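Local coordinates for cell wall surface anchor family protein (Streptococcus agalactiae, PDB 3PHS) that serves as a minor pilin of the bacterial pilus, with an IgG-like domain that mediates adhesion to lung epithelial cells, at residues A[22-27]-A[226-231]; A[62-67]-A[99-104]; A[159-162]-A[167-170]. All blocks are in the same frame, centred on the assembly; numbering follows the deposited sequence.

Contact 1: residues A[22-27]-A[226-231]; sequences ARDIDR and IEKSKT
D24 and K228 approach each other from opposite directions and meet in a single salt bridge, which ties a loop near the N-terminus to a type II beta turn, E227 to K230, of the prealbumin-like domain. It is a surface contact of two side chains reaching toward each other from backbones far apart: the CA atoms of D24 and K228 stand 11.5 Å apart, yet K228 NZ comes to 2.6 Å from D24 OD2. K228 covers most of this span. Its CG sits between the backbone N and the carbonyl carbon (chi1 69°), and from there the chain runs out extended, which carries the ammonium group out to D24. The carboxylate receives it from above its plane, 44° out, and the second oxygen lies farther off, so one oxygen carries the bond.

Each partner projects from a small, internally braced frame. On the side of D24, a short 3-10 segment at 24-26 is clasped by R23, which grips D26 side-on with NE and NH2, one to each carboxylate oxygen. D26 OD2 also accepts the backbone N of R23, from the same face as NE. On the turn of K228, the first and last residues are joined by their own ion pair. There, K230 NZ lies 2.9 Å from E227 OE1 and meets it from above the carboxylate plane.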
loop_
_atom_site.group_PDB
_atom_site.type_symbol
_atom_site.label_atom_id
_atom_site.label_comp_id
_atom_site.label_asym_id
_atom_site.label_seq_id
_atom_site.Cartn_x
_atom_site.Cartn_y
_atom_site.Cartn_z
ATOM N N ALA A 22 11.432 8.557 8.864
ATOM C CA ALA A 22 12.006 8.618 10.202
ATOM C C ALA A 22 11.790 7.286 10.904
ATOM O O ALA A 22 10.890 6.527 10.539
ATOM C CB ALA A 22 11.349 9.762 11.004
ATOM N N ARG A 23 12.595 7.020 11.927
ATOM C CA ARG A 23 12.427 5.829 12.768
ATOM C C ARG A 23 11.333 6.062 13.810
ATOM O O ARG A 23 11.101 7.206 14.226
ATOM C CB ARG A 23 13.741 5.519 13.511
ATOM C CG ARG A 23 14.998 5.355 12.626
ATOM C CD ARG A 23 16.289 5.419 13.464
ATOM N NE ARG A 23 16.609 6.782 13.928
ATOM C CZ ARG A 23 17.727 7.125 14.570
ATOM N NH1 ARG A 23 18.657 6.216 14.824
ATOM N NH2 ARG A 23 17.928 8.381 14.971
ATOM N N ASP A 24 10.686 4.990 14.269
ATOM C CA ASP A 24 9.628 5.140 15.267
ATOM C C ASP A 24 10.154 5.971 16.447
ATOM O O ASP A 24 9.418 6.788 17.000
ATOM C CB ASP A 24 9.080 3.787 15.751
ATOM C CG ASP A 24 8.132 3.118 14.744
ATOM O OD1 ASP A 24 7.927 3.637 13.617
ATOM O OD2 ASP A 24 7.584 2.043 15.095
ATOM N N ILE A 25 11.433 5.790 16.791
ATOM C CA ILE A 25 12.040 6.539 17.913
ATOM C C ILE A 25 12.322 8.033 17.637
ATOM O O ILE A 25 12.450 8.821 18.576
ATOM C CB ILE A 25 13.317 5.857 18.487
ATOM C CG1 ILE A 25 14.406 5.726 17.416
ATOM C CG2 ILE A 25 12.956 4.502 19.087
ATOM C CD1 ILE A 25 15.727 6.317 17.817
ATOM N N ASP A 26 12.421 8.398 16.360
ATOM C CA ASP A 26 12.557 9.784 15.925
ATOM C C ASP A 26 11.228 10.527 16.020
ATOM O O ASP A 26 11.194 11.753 15.914
ATOM C CB ASP A 26 13.036 9.870 14.458
ATOM C CG ASP A 26 14.450 9.327 14.245
ATOM O OD1 ASP A 26 15.285 9.457 15.166
ATOM O OD2 ASP A 26 14.725 8.784 13.139
ATOM N N ARG A 27 10.134 9.798 16.173
ATOM C CA ARG A 27 8.841 10.462 16.153
ATOM C C ARG A 27 7.834 9.915 17.141
ATOM O O ARG A 27 6.777 9.413 16.730
ATOM C CB ARG A 27 8.256 10.469 14.738
ATOM C CG ARG A 27 7.360 11.663 14.528
ATOM C CD ARG A 27 6.668 11.661 13.168
ATOM N NE ARG A 27 5.795 12.828 13.123
ATOM C CZ ARG A 27 5.126 13.239 12.055
ATOM N NH1 ARG A 27 5.205 12.570 10.898
ATOM N NH2 ARG A 27 4.374 14.327 12.153
ATOM N N ILE A 226 2.132 -8.188 6.475
ATOM C CA ILE A 226 3.587 -8.021 6.569
ATOM C C ILE A 226 3.881 -7.254 7.856
ATOM O O ILE A 226 3.272 -6.203 8.115
ATOM C CB ILE A 226 4.172 -7.245 5.341
ATOM C CG1 ILE A 226 3.921 -7.997 4.006
ATOM C CG2 ILE A 226 5.674 -6.866 5.552
ATOM C CD1 ILE A 226 4.642 -9.337 3.870
ATOM N N GLU A 227 4.806 -7.787 8.657
ATOM C CA GLU A 227 5.306 -7.094 9.834
ATOM C C GLU A 227 6.729 -6.638 9.580
ATOM O O GLU A 227 7.526 -7.365 8.990
ATOM C CB GLU A 227 5.274 -8.003 11.055
ATOM C CG GLU A 227 3.874 -8.253 11.593
ATOM C CD GLU A 227 3.876 -9.329 12.652
ATOM O OE1 GLU A 227 4.523 -9.139 13.702
ATOM O OE2 GLU A 227 3.235 -10.372 12.427
ATOM N N LYS A 228 7.052 -5.426 10.023
ATOM C CA LYS A 228 8.375 -4.889 9.752
ATOM C C LYS A 228 9.465 -5.722 10.422
ATOM O O LYS A 228 9.297 -6.162 11.553
ATOM C CB LYS A 228 8.480 -3.427 10.196
ATOM C CG LYS A 228 8.450 -3.172 11.698
ATOM C CD LYS A 228 8.588 -1.650 11.900
ATOM C CE LYS A 228 8.200 -1.170 13.282
ATOM N NZ LYS A 228 7.841 0.288 13.154
ATOM N N SER A 229 10.567 -5.932 9.705
ATOM C CA SER A 229 11.760 -6.637 10.224
ATOM C C SER A 229 11.509 -8.103 10.556
ATOM O O SER A 229 12.309 -8.738 11.265
ATOM C CB SER A 229 12.353 -5.911 11.446
ATOM O OG SER A 229 12.526 -4.523 11.163
ATOM N N LYS A 230 10.393 -8.624 10.046
ATOM C CA LYS A 230 10.001 -10.012 10.277
ATOM C C LYS A 230 9.593 -10.665 8.966
ATOM O O LYS A 230 9.314 -9.981 7.988
ATOM C CB LYS A 230 8.843 -10.090 11.254
ATOM C CG LYS A 230 9.166 -9.644 12.680
ATOM C CD LYS A 230 7.937 -9.776 13.575
ATOM C CE LYS A 230 7.237 -11.145 13.443
ATOM N NZ LYS A 230 6.169 -11.336 14.497
ATOM N N THR A 231 9.598 -11.993 8.950
ATOM C CA THR A 231 9.076 -12.752 7.820
ATOM C C THR A 231 7.768 -13.360 8.266
ATOM O O THR A 231 7.700 -13.960 9.345
ATOM C CB THR A 231 10.025 -13.908 7.378
ATOM O OG1 THR A 231 11.305 -13.379 7.045
ATOM C CG2 THR A 231 9.473 -14.611 6.149
#

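Contact 2: residues A[62-67]-A[99-104]; sequences AHWNSL and IYYGLA
The ring of Y101 has the CB of W64 over one face and the OD1 of N65 at its edge, in plane. Together they seat helix 60-65 as a cover on strand 98-106, an inner strand of a four-stranded antiparallel sheet in the N-terminal part of this Ig-like protein. W64 CB makes a CH-pi contact, 3.6 Å from the Y101 ring centroid. Beyond CB, the two side chains run antiparallel past each other; the five-membered ring of the indole and the tyrosine ring are oblique, with planes at 39°. L67 CD1 lies over one face of the indole, near its rim, while L72 of helix 69-75 touches both W64 and Y101.

Y101 reaches the helix because its CG stands anti to the backbone N (chi1 176°), which carries the phenol outward from the sheet. N65 crosses it at about a right angle, its amide plane 66° from the ring. The phenol hydroxyl donates to N65 OD1 at 2.6 Å, in the carbonyl plane and on a lone pair. A water that can donate to only two at a time lies 2.9 Å from Y101 OH, 3.0 Å from W64 O and 3.1 Å from L67 O.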
loop_
_atom_site.group_PDB
_atom_site.type_symbol
_atom_site.label_atom_id
_atom_site.label_comp_id
_atom_site.label_asym_id
_atom_site.label_seq_id
_atom_site.Cartn_x
_atom_site.Cartn_y
_atom_site.Cartn_z
ATOM N N ALA A 62 -12.504 11.594 8.305
ATOM C CA ALA A 62 -13.036 10.300 7.852
ATOM C C ALA A 62 -13.838 10.456 6.561
ATOM O O ALA A 62 -13.772 9.600 5.684
ATOM C CB ALA A 62 -13.904 9.653 8.954
ATOM N N HIS A 63 -14.605 11.538 6.454
ATOM C CA HIS A 63 -15.359 11.798 5.242
ATOM C C HIS A 63 -14.453 11.887 4.022
ATOM O O HIS A 63 -14.707 11.255 2.996
ATOM C CB HIS A 63 -16.191 13.077 5.344
ATOM C CG HIS A 63 -16.844 13.444 4.050
ATOM N ND1 HIS A 63 -17.833 12.670 3.478
ATOM C CD2 HIS A 63 -16.605 14.455 3.181
ATOM C CE1 HIS A 63 -18.205 13.217 2.331
ATOM N NE2 HIS A 63 -17.477 14.302 2.131
ATOM N N TRP A 64 -13.402 12.685 4.143
ATOM C CA TRP A 64 -12.465 12.889 3.051
ATOM C C TRP A 64 -11.649 11.634 2.749
ATOM O O TRP A 64 -11.418 11.335 1.591
ATOM C CB TRP A 64 -11.608 14.138 3.319
ATOM C CG TRP A 64 -12.420 15.343 2.947
ATOM C CD1 TRP A 64 -13.374 15.961 3.699
ATOM C CD2 TRP A 64 -12.422 15.993 1.673
ATOM N NE1 TRP A 64 -13.964 16.986 2.975
ATOM C CE2 TRP A 64 -13.399 17.019 1.725
ATOM C CE3 TRP A 64 -11.689 15.813 0.498
ATOM C CZ2 TRP A 64 -13.647 17.881 0.642
ATOM C CZ3 TRP A 64 -11.935 16.680 -0.590
ATOM C CH2 TRP A 64 -12.903 17.700 -0.501
ATOM N N ASN A 65 -11.298 10.870 3.786
ATOM C CA ASN A 65 -10.567 9.609 3.605
ATOM C C ASN A 65 -11.388 8.537 2.883
ATOM O O ASN A 65 -10.818 7.604 2.307
ATOM C CB ASN A 65 -10.102 9.058 4.954
ATOM C CG ASN A 65 -8.839 9.744 5.486
ATOM O OD1 ASN A 65 -8.064 10.342 4.737
ATOM N ND2 ASN A 65 -8.619 9.622 6.796
ATOM N N SER A 66 -12.715 8.683 2.918
ATOM C CA SER A 66 -13.654 7.723 2.293
ATOM C C SER A 66 -13.830 7.943 0.785
ATOM O O SER A 66 -14.312 7.059 0.077
ATOM C CB SER A 66 -15.024 7.782 2.991
ATOM O OG SER A 66 -15.799 8.895 2.552
ATOM N N LEU A 67 -13.431 9.120 0.301
ATOM C CA LEU A 67 -13.599 9.502 -1.097
ATOM C C LEU A 67 -12.538 8.901 -2.008
ATOM O O LEU A 67 -11.365 8.805 -1.629
ATOM C CB LEU A 67 -13.572 11.022 -1.246
ATOM C CG LEU A 67 -14.571 11.802 -0.400
ATOM C CD1 LEU A 67 -14.423 13.293 -0.698
ATOM C CD2 LEU A 67 -16.001 11.316 -0.668
ATOM N N ILE A 99 -9.705 25.404 4.602
ATOM C CA ILE A 99 -9.420 24.070 5.133
ATOM C C ILE A 99 -9.040 23.205 3.946
ATOM O O ILE A 99 -9.733 23.209 2.945
ATOM C CB ILE A 99 -10.650 23.426 5.878
ATOM C CG1 ILE A 99 -11.212 24.332 7.005
ATOM C CG2 ILE A 99 -10.304 22.022 6.420
ATOM C CD1 ILE A 99 -10.182 24.886 7.903
ATOM N N TYR A 100 -7.929 22.482 4.061
ATOM C CA TYR A 100 -7.426 21.659 2.975
ATOM C C TYR A 100 -7.224 20.223 3.431
ATOM O O TYR A 100 -6.743 19.971 4.533
ATOM C CB TYR A 100 -6.079 22.173 2.467
ATOM C CG TYR A 100 -6.167 23.535 1.830
ATOM C CD1 TYR A 100 -6.242 24.694 2.623
ATOM C CD2 TYR A 100 -6.220 23.664 0.432
ATOM C CE1 TYR A 100 -6.347 25.978 2.015
ATOM C CE2 TYR A 100 -6.328 24.930 -0.176
ATOM C CZ TYR A 100 -6.397 26.066 0.623
ATOM O OH TYR A 100 -6.516 27.303 0.008
ATOM N N TYR A 101 -7.598 19.303 2.555
ATOM C CA TYR A 101 -7.306 17.899 2.727
ATOM C C TYR A 101 -6.120 17.585 1.842
ATOM O O TYR A 101 -6.177 17.801 0.631
ATOM C CB TYR A 101 -8.506 17.073 2.287
ATOM C CG TYR A 101 -8.306 15.574 2.312
ATOM C CD1 TYR A 101 -8.291 14.870 3.523
ATOM C CD2 TYR A 101 -8.160 14.858 1.120
ATOM C CE1 TYR A 101 -8.130 13.485 3.533
ATOM C CE2 TYR A 101 -7.995 13.469 1.124
ATOM C CZ TYR A 101 -7.991 12.803 2.337
ATOM O OH TYR A 101 -7.843 11.437 2.340
ATOM N N GLY A 102 -5.072 17.039 2.448
ATOM C CA GLY A 102 -3.838 16.707 1.746
ATOM C C GLY A 102 -3.546 15.217 1.774
ATOM O O GLY A 102 -3.811 14.549 2.763
ATOM N N LEU A 103 -2.996 14.707 0.677
ATOM C CA LEU A 103 -2.606 13.296 0.601
ATOM C C LEU A 103 -1.454 13.159 -0.368
ATOM O O LEU A 103 -1.241 14.036 -1.201
ATOM C CB LEU A 103 -3.787 12.429 0.129
ATOM C CG LEU A 103 -4.138 12.378 -1.359
ATOM C CD1 LEU A 103 -5.152 11.288 -1.621
ATOM C CD2 LEU A 103 -4.693 13.711 -1.814
ATOM N N ALA A 104 -0.697 12.075 -0.251
ATOM C CA ALA A 104 0.271 11.738 -1.283
ATOM C C ALA A 104 -0.390 10.819 -2.302
ATOM O O ALA A 104 -1.182 9.925 -1.944
ATOM C CB ALA A 104 1.498 11.051 -0.681
HETATM O O HOH W 1 -9.123 9.966 0.167
#

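Contact 3: residues A[159-162]-A[167-170]; sequences ELYE and TPIR
I169 lies against L160 at a tight turn-back of the chain in the prealbumin-like domain, where strand 157-162 is followed closely by segment 167-170. The packed part is built on one straight bond: I169 N donates to L160 O at 2.7 Å, with an N-H...O angle of 167°. Around it the side chain of I169 turns inward; its CD1 comes to 3.5 Å from Y161 C and also touches the CG atoms of L160 and E162. Y204 of the adjacent strand 202-210 and L199 of strand 193-200 in the other sheet touch both L160 and I169, continuing this apolar patch into the core.

On the other side of the strand, Y161 and P168 run alongside each other in the same direction. With CG anti to its carbonyl carbon (chi1 -69°), Y161 sets its ring against P168, whose CA sits over one face, 4.0 Å from the centroid; P168 CG packs against Y161 OH at 3.3 Å. The hydroxyl is steadied by E159, whose OE1 accepts its hydrogen bond.

The outer margin is looser. T167 is exposed, and a water bridges the backbones where the two segments diverge: it accepts from E162 N at 2.9 Å and donates to T167 O at 2.7 Å.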
loop_
_atom_site.group_PDB
_atom_site.type_symbol
_atom_site.label_atom_id
_atom_site.label_comp_id
_atom_site.label_asym_id
_atom_site.label_seq_id
_atom_site.Cartn_x
_atom_site.Cartn_y
_atom_site.Cartn_z
ATOM N N GLU A 159 -0.454 -13.498 -7.860
ATOM C CA GLU A 159 -0.206 -12.053 -7.860
ATOM C C GLU A 159 -0.381 -11.561 -6.427
ATOM O O GLU A 159 -1.049 -12.210 -5.626
ATOM C CB GLU A 159 -1.163 -11.333 -8.802
ATOM C CG GLU A 159 -0.871 -11.643 -10.267
ATOM C CD GLU A 159 -1.932 -11.137 -11.217
ATOM O OE1 GLU A 159 -2.982 -10.630 -10.775
ATOM O OE2 GLU A 159 -1.693 -11.258 -12.434
ATOM N N LEU A 160 0.228 -10.422 -6.111
ATOM C CA LEU A 160 0.118 -9.818 -4.784
ATOM C C LEU A 160 -0.463 -8.409 -4.909
ATOM O O LEU A 160 -0.101 -7.672 -5.830
ATOM C CB LEU A 160 1.495 -9.770 -4.123
ATOM C CG LEU A 160 1.538 -9.231 -2.690
ATOM C CD1 LEU A 160 0.868 -10.155 -1.688
ATOM C CD2 LEU A 160 2.989 -8.974 -2.269
ATOM N N TYR A 161 -1.385 -8.062 -4.014
ATOM C CA TYR A 161 -2.034 -6.761 -4.011
ATOM C C TYR A 161 -1.936 -6.158 -2.625
ATOM O O TYR A 161 -1.881 -6.878 -1.653
ATOM C CB TYR A 161 -3.523 -6.920 -4.350
ATOM C CG TYR A 161 -3.753 -7.328 -5.776
ATOM C CD1 TYR A 161 -3.621 -8.664 -6.177
ATOM C CD2 TYR A 161 -4.074 -6.376 -6.736
ATOM C CE1 TYR A 161 -3.809 -9.030 -7.518
ATOM C CE2 TYR A 161 -4.283 -6.731 -8.055
ATOM C CZ TYR A 161 -4.156 -8.055 -8.444
ATOM O OH TYR A 161 -4.359 -8.377 -9.780
ATOM N N GLU A 162 -1.951 -4.830 -2.536
ATOM C CA GLU A 162 -2.285 -4.203 -1.255
ATOM C C GLU A 162 -3.748 -4.573 -0.968
ATOM O O GLU A 162 -4.529 -4.760 -1.910
ATOM C CB GLU A 162 -2.118 -2.676 -1.344
ATOM C CG GLU A 162 -0.666 -2.240 -1.593
ATOM C CD GLU A 162 -0.492 -0.733 -1.762
ATOM O OE1 GLU A 162 -1.493 0.010 -1.744
ATOM O OE2 GLU A 162 0.661 -0.302 -1.910
ATOM N N THR A 167 -4.315 -2.717 -8.334
ATOM C CA THR A 167 -3.149 -2.999 -9.161
ATOM C C THR A 167 -2.067 -3.820 -8.451
ATOM O O THR A 167 -1.621 -3.462 -7.351
ATOM C CB THR A 167 -2.570 -1.737 -9.911
ATOM O OG1 THR A 167 -1.140 -1.704 -9.791
ATOM C CG2 THR A 167 -3.146 -0.418 -9.383
ATOM N N PRO A 168 -1.656 -4.931 -9.097
ATOM C CA PRO A 168 -0.699 -5.884 -8.536
ATOM C C PRO A 168 0.653 -5.257 -8.215
ATOM O O PRO A 168 1.125 -4.391 -8.956
ATOM C CB PRO A 168 -0.533 -6.942 -9.645
ATOM C CG PRO A 168 -1.610 -6.688 -10.649
ATOM C CD PRO A 168 -2.087 -5.288 -10.467
ATOM N N ILE A 169 1.255 -5.709 -7.114
ATOM C CA ILE A 169 2.610 -5.340 -6.696
ATOM C C ILE A 169 3.605 -6.138 -7.524
ATOM O O ILE A 169 3.457 -7.352 -7.665
ATOM C CB ILE A 169 2.794 -5.640 -5.175
ATOM C CG1 ILE A 169 2.020 -4.610 -4.357
ATOM C CG2 ILE A 169 4.268 -5.659 -4.746
ATOM C CD1 ILE A 169 1.352 -5.189 -3.172
ATOM N N ARG A 170 4.622 -5.465 -8.060
ATOM C CA ARG A 170 5.601 -6.137 -8.923
ATOM C C ARG A 170 6.899 -6.450 -8.181
ATOM O O ARG A 170 7.242 -5.779 -7.205
ATOM C CB ARG A 170 5.819 -5.329 -10.214
ATOM C CG ARG A 170 4.490 -5.109 -10.955
ATOM C CD ARG A 170 4.594 -4.380 -12.292
ATOM N NE ARG A 170 4.833 -2.947 -12.122
ATOM C CZ ARG A 170 5.950 -2.323 -12.494
ATOM N NH1 ARG A 170 6.940 -3.006 -13.062
ATOM N NH2 ARG A 170 6.084 -1.015 -12.292
HETATM O O HOH W 2 1.835 -9.352 -8.175
HETATM O O HOH W 3 -2.556 -3.189 -4.828
#

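How the contacts relate
The three contacts illustrate how an elongated pilin is held together within and between its two parts, at very different scales. Contact 1 joins segments whose nearest ends are 199 residues apart, and both others are nested within the loop it closes; contacts 2 and 3 follow one another in series. Contact 2 packs a helix on the N-terminal sheet and contact 3 closes a local turn-back in the prealbumin-like domain, whereas contact 1 reaches between the two parts at the surface. The centres are well separated: about 25 Å between contacts 1 and 2, 22 Å between 1 and 3, and 24 Å between 2 and 3. Contacts 1 and 3 approach most closely, with nearest atoms about 6 Å apart, yet do not touch.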